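Local coordinates for adenosine kinase, putative (Trypanosoma brucei, PDB 2XTB), which probably phosphorylates adenosine and related nucleoside analogues to their monophosphates with ATP, a step of purine salvage, at residues A[10-15]-A[84-89]. Residues are numbered along the deposited sequence; the frame is centred on the assembly and turned at random.
Sequences VYVQCN and KFVTYV. With KRM (4-[5-(4-phenoxyphenyl)-1H-pyrazol-3-yl]morpholine), chain B.
The ring of Tyr88 runs obliquely past Val12 and on toward Cys14, its CD1 3.6 Å from Val12 CG1 and its CE1 3.9 Å from Cys14 CB. With CG anti to the backbone N (chi1 179°), the long flat side chain reaches across toward Cys14 of the neighbouring segment, and its phenol oxygen can meet polar atoms near residues 14-15: a water bonded to Tyr88 OH at 3.0 Å donates to the carbonyl oxygen of Asn15. On this face, packed against helix 66-77, Val10 and Val86 lie side by side, while Val10 CG2 touches Phe85 CE1 at 3.7 Å; branched and aromatic residues suit so buried a layer. Strands 10-13 and 86-93 are parallel neighbours within the large central sheet of the ribokinase-like (PfkB) fold, and segments 10-15 and 84-89 are joined by five backbone hydrogen bonds such as Thr87 N to Val10 O (2.7 Å). On the other face, facing helix 154-161, compact Val89 is met by two longer side chains: the Tyr11 ring end, with CE1 3.6 Å from Val89 CG2, and the extended Gln13, whose NE2 comes within 3.5 Å of Val89 CG1. Further along, Asn15, an adenosine-binding residue whose CB points away from 84-89, gives ND2 to a weak hydrogen bond with N17 of the bound pyrazole ligand KRM (3.1 Å, 129° at the hydrogen).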
ATOM      1  N   VAL A  10       7.589  11.690  -3.937  1.00 34.06           N
ATOM      2  CA  VAL A  10       6.899  10.416  -4.123  1.00 32.87           C
ATOM      3  C   VAL A  10       5.416  10.620  -4.439  1.00 32.03           C
ATOM      4  O   VAL A  10       4.726  11.413  -3.800  1.00 31.86           O
ATOM      5  CB  VAL A  10       7.098   9.469  -2.905  1.00 32.83           C
ATOM      6  CG1 VAL A  10       6.177   8.266  -2.986  1.00 32.81           C
ATOM      7  CG2 VAL A  10       8.543   9.002  -2.826  1.00 32.77           C
ATOM      8  N   TYR A  11       4.957   9.901  -5.456  1.00 30.98           N
ATOM      9  CA  TYR A  11       3.564   9.868  -5.848  1.00 29.95           C
ATOM     10  C   TYR A  11       2.990   8.513  -5.443  1.00 29.34           C
ATOM     11  O   TYR A  11       3.572   7.468  -5.746  1.00 29.24           O
ATOM     12  CB  TYR A  11       3.460  10.063  -7.360  1.00 29.90           C
ATOM     13  CG  TYR A  11       2.056  10.101  -7.911  1.00 29.58           C
ATOM     14  CD1 TYR A  11       1.394  11.312  -8.081  1.00 29.38           C
ATOM     15  CD2 TYR A  11       1.398   8.928  -8.284  1.00 29.22           C
ATOM     16  CE1 TYR A  11       0.107  11.359  -8.596  1.00 29.49           C
ATOM     17  CE2 TYR A  11       0.111   8.964  -8.801  1.00 29.44           C
ATOM     18  CZ  TYR A  11      -0.528  10.184  -8.954  1.00 29.46           C
ATOM     19  OH  TYR A  11      -1.800  10.233  -9.465  1.00 29.40           O
ATOM     20  N   VAL A  12       1.858   8.537  -4.749  1.00 28.49           N
ATOM     21  CA  VAL A  12       1.204   7.313  -4.304  1.00 27.76           C
ATOM     22  C   VAL A  12      -0.247   7.330  -4.758  1.00 27.39           C
ATOM     23  O   VAL A  12      -0.966   8.294  -4.510  1.00 27.41           O
ATOM     24  CB  VAL A  12       1.275   7.139  -2.755  1.00 27.66           C
ATOM     25  CG1 VAL A  12       0.518   5.902  -2.313  1.00 27.43           C
ATOM     26  CG2 VAL A  12       2.713   7.047  -2.281  1.00 27.39           C
ATOM     27  N   GLN A  13      -0.671   6.271  -5.436  1.00 26.90           N
ATOM     28  CA  GLN A  13      -2.073   6.133  -5.796  1.00 26.58           C
ATOM     29  C   GLN A  13      -2.644   4.837  -5.245  1.00 26.41           C
ATOM     30  O   GLN A  13      -2.028   3.777  -5.356  1.00 26.48           O
ATOM     31  CB  GLN A  13      -2.263   6.224  -7.306  1.00 26.50           C
ATOM     32  CG  GLN A  13      -3.723   6.267  -7.747  1.00 26.83           C
ATOM     33  CD  GLN A  13      -3.913   6.919  -9.101  1.00 26.99           C
ATOM     34  OE1 GLN A  13      -4.761   6.503  -9.890  1.00 27.00           O
ATOM     35  NE2 GLN A  13      -3.128   7.951  -9.378  1.00 27.31           N
ATOM     36  N   CYS A  14      -3.821   4.938  -4.634  1.00 26.18           N
ATOM     37  CA  CYS A  14      -4.487   3.789  -4.033  1.00 26.06           C
ATOM     38  C   CYS A  14      -5.937   4.120  -3.692  1.00 25.99           C
ATOM     39  O   CYS A  14      -6.437   5.200  -4.026  1.00 25.87           O
ATOM     40  CB  CYS A  14      -3.736   3.333  -2.778  1.00 26.02           C
ATOM     41  SG  CYS A  14      -4.187   1.690  -2.185  1.00 25.88           S
ATOM     42  N   ASN A  15      -6.600   3.172  -3.033  1.00 25.90           N
ATOM     43  CA  ASN A  15      -7.958   3.342  -2.538  1.00 25.72           C
ATOM     44  C   ASN A  15      -7.956   3.813  -1.079  1.00 25.44           C
ATOM     45  O   ASN A  15      -7.639   3.035  -0.175  1.00 25.54           O
ATOM     46  CB  ASN A  15      -8.730   2.026  -2.684  1.00 25.81           C
ATOM     47  CG  ASN A  15      -8.887   1.589  -4.138  1.00 26.25           C
ATOM     48  OD1 ASN A  15      -8.507   2.307  -5.066  1.00 26.98           O
ATOM     49  ND2 ASN A  15      -9.455   0.406  -4.339  1.00 26.51           N
ATOM     50  N   LYS A  84       6.434  18.347   1.316  1.00 31.98           N
ATOM     51  CA  LYS A  84       7.521  18.389   0.335  1.00 31.40           C
ATOM     52  C   LYS A  84       7.991  16.999  -0.094  1.00 30.83           C
ATOM     53  O   LYS A  84       9.056  16.865  -0.701  1.00 30.91           O
ATOM     54  CB  LYS A  84       8.717  19.166   0.899  1.00 31.51           C
ATOM     55  CG  LYS A  84       8.472  20.645   1.129  1.00 32.03           C
ATOM     56  CD  LYS A  84       9.634  21.277   1.878  1.00 33.03           C
ATOM     57  CE  LYS A  84       9.291  22.689   2.336  1.00 33.46           C
ATOM     58  NZ  LYS A  84      10.317  23.233   3.268  1.00 33.56           N
ATOM     59  N   PHE A  85       7.205  15.969   0.213  1.00 30.12           N
ATOM     60  CA  PHE A  85       7.641  14.594  -0.022  1.00 29.43           C
ATOM     61  C   PHE A  85       6.611  13.722  -0.754  1.00 29.01           C
ATOM     62  O   PHE A  85       6.746  13.476  -1.954  1.00 28.95           O
ATOM     63  CB  PHE A  85       8.110  13.955   1.297  1.00 29.34           C
ATOM     64  CG  PHE A  85       8.594  12.536   1.159  1.00 29.32           C
ATOM     65  CD1 PHE A  85       9.473  12.172   0.140  1.00 29.27           C
ATOM     66  CD2 PHE A  85       8.188  11.564   2.066  1.00 29.12           C
ATOM     67  CE1 PHE A  85       9.916  10.857   0.016  1.00 29.22           C
ATOM     68  CE2 PHE A  85       8.632  10.245   1.949  1.00 29.16           C
ATOM     69  CZ  PHE A  85       9.496   9.893   0.922  1.00 29.05           C
ATOM     70  N   VAL A  86       5.591  13.258  -0.034  1.00 28.49           N
ATOM     71  CA  VAL A  86       4.590  12.355  -0.596  1.00 27.80           C
ATOM     72  C   VAL A  86       3.360  13.116  -1.064  1.00 27.39           C
ATOM     73  O   VAL A  86       2.854  13.992  -0.361  1.00 27.46           O
ATOM     74  CB  VAL A  86       4.165  11.253   0.418  1.00 27.84           C
ATOM     75  CG1 VAL A  86       2.881  10.559  -0.024  1.00 27.74           C
ATOM     76  CG2 VAL A  86       5.267  10.230   0.593  1.00 27.78           C
ATOM     77  N   THR A  87       2.903  12.781  -2.267  1.00 26.77           N
ATOM     78  CA  THR A  87       1.601  13.200  -2.752  1.00 26.28           C
ATOM     79  C   THR A  87       0.764  11.938  -2.900  1.00 26.00           C
ATOM     80  O   THR A  87       1.223  10.950  -3.479  1.00 25.96           O
ATOM     81  CB  THR A  87       1.697  13.940  -4.099  1.00 26.31           C
ATOM     82  OG1 THR A  87       2.621  15.027  -3.980  1.00 26.49           O
ATOM     83  CG2 THR A  87       0.338  14.491  -4.513  1.00 26.24           C
ATOM     84  N   TYR A  88      -0.450  11.967  -2.353  1.00 25.56           N
ATOM     85  CA  TYR A  88      -1.356  10.831  -2.437  1.00 24.98           C
ATOM     86  C   TYR A  88      -2.584  11.155  -3.274  1.00 24.72           C
ATOM     87  O   TYR A  88      -3.275  12.145  -3.026  1.00 24.84           O
ATOM     88  CB  TYR A  88      -1.780  10.353  -1.048  1.00 24.90           C
ATOM     89  CG  TYR A  88      -2.735   9.178  -1.085  1.00 24.89           C
ATOM     90  CD1 TYR A  88      -2.256   7.870  -1.054  1.00 24.74           C
ATOM     91  CD2 TYR A  88      -4.116   9.375  -1.167  1.00 24.24           C
ATOM     92  CE1 TYR A  88      -3.127   6.788  -1.098  1.00 24.71           C
ATOM     93  CE2 TYR A  88      -4.991   8.300  -1.211  1.00 24.34           C
ATOM     94  CZ  TYR A  88      -4.490   7.011  -1.172  1.00 24.50           C
ATOM     95  OH  TYR A  88      -5.351   5.942  -1.214  1.00 24.70           O
ATOM     96  N   VAL A  89      -2.849  10.302  -4.259  1.00 24.28           N
ATOM     97  CA  VAL A  89      -4.023  10.428  -5.109  1.00 23.84           C
ATOM     98  C   VAL A  89      -4.947   9.244  -4.853  1.00 23.66           C
ATOM     99  O   VAL A  89      -4.502   8.103  -4.727  1.00 23.54           O
ATOM    100  CB  VAL A  89      -3.633  10.558  -6.608  1.00 23.81           C
ATOM    101  CG1 VAL A  89      -4.838  10.373  -7.525  1.00 23.46           C
ATOM    102  CG2 VAL A  89      -2.990  11.911  -6.860  1.00 23.70           C
TER
HETATM  103  C24 KRM B1344      -8.107  -0.898  -0.503  1.00 40.55           C
HETATM  104  C23 KRM B1344      -6.798  -0.659   0.238  1.00 40.10           C
HETATM  105  O22 KRM B1344      -6.871  -1.279   1.521  1.00 39.71           O
HETATM  106  C21 KRM B1344      -6.897  -2.702   1.409  1.00 40.13           C
HETATM  107  C20 KRM B1344      -8.181  -3.157   0.715  1.00 40.81           C
HETATM  108  N19 KRM B1344      -8.408  -2.335  -0.483  1.00 41.39           N
HETATM  109  C16 KRM B1344      -8.963  -2.889  -1.618  1.00 41.70           C
HETATM  110  C15 KRM B1344      -9.639  -4.099  -1.667  1.00 42.03           C
HETATM  111  N17 KRM B1344      -8.914  -2.261  -2.790  1.00 41.96           N
HETATM  112  N18 KRM B1344      -9.587  -3.117  -3.674  1.00 42.31           N
HETATM  113  C14 KRM B1344     -10.023  -4.218  -3.005  1.00 42.94           C
HETATM  114  C11 KRM B1344     -10.784  -5.336  -3.644  1.00 43.00           C
HETATM  115  C10 KRM B1344     -11.296  -6.397  -2.891  1.00 43.25           C
HETATM  116  C9  KRM B1344     -12.005  -7.425  -3.520  1.00 43.51           C
HETATM  117  C12 KRM B1344     -10.991  -5.314  -5.026  1.00 43.30           C
HETATM  118  C13 KRM B1344     -11.698  -6.340  -5.653  1.00 43.58           C
HETATM  119  C8  KRM B1344     -12.206  -7.404  -4.906  1.00 43.72           C
HETATM  120  O7  KRM B1344     -12.903  -8.397  -5.562  1.00 44.46           O
HETATM  121  C6  KRM B1344     -13.040  -9.689  -5.098  1.00 45.57           C
HETATM  122  C1  KRM B1344     -14.247 -10.100  -4.522  1.00 45.88           C
HETATM  123  C5  KRM B1344     -11.987 -10.602  -5.212  1.00 45.85           C
HETATM  124  C4  KRM B1344     -12.139 -11.911  -4.743  1.00 46.08           C
HETATM  125  C3  KRM B1344     -13.343 -12.316  -4.163  1.00 45.76           C
HETATM  126  C2  KRM B1344     -14.400 -11.409  -4.053  1.00 46.03           C
HETATM  127  O   HOH W   1      -5.035   3.422   0.314  1.00  8.29           O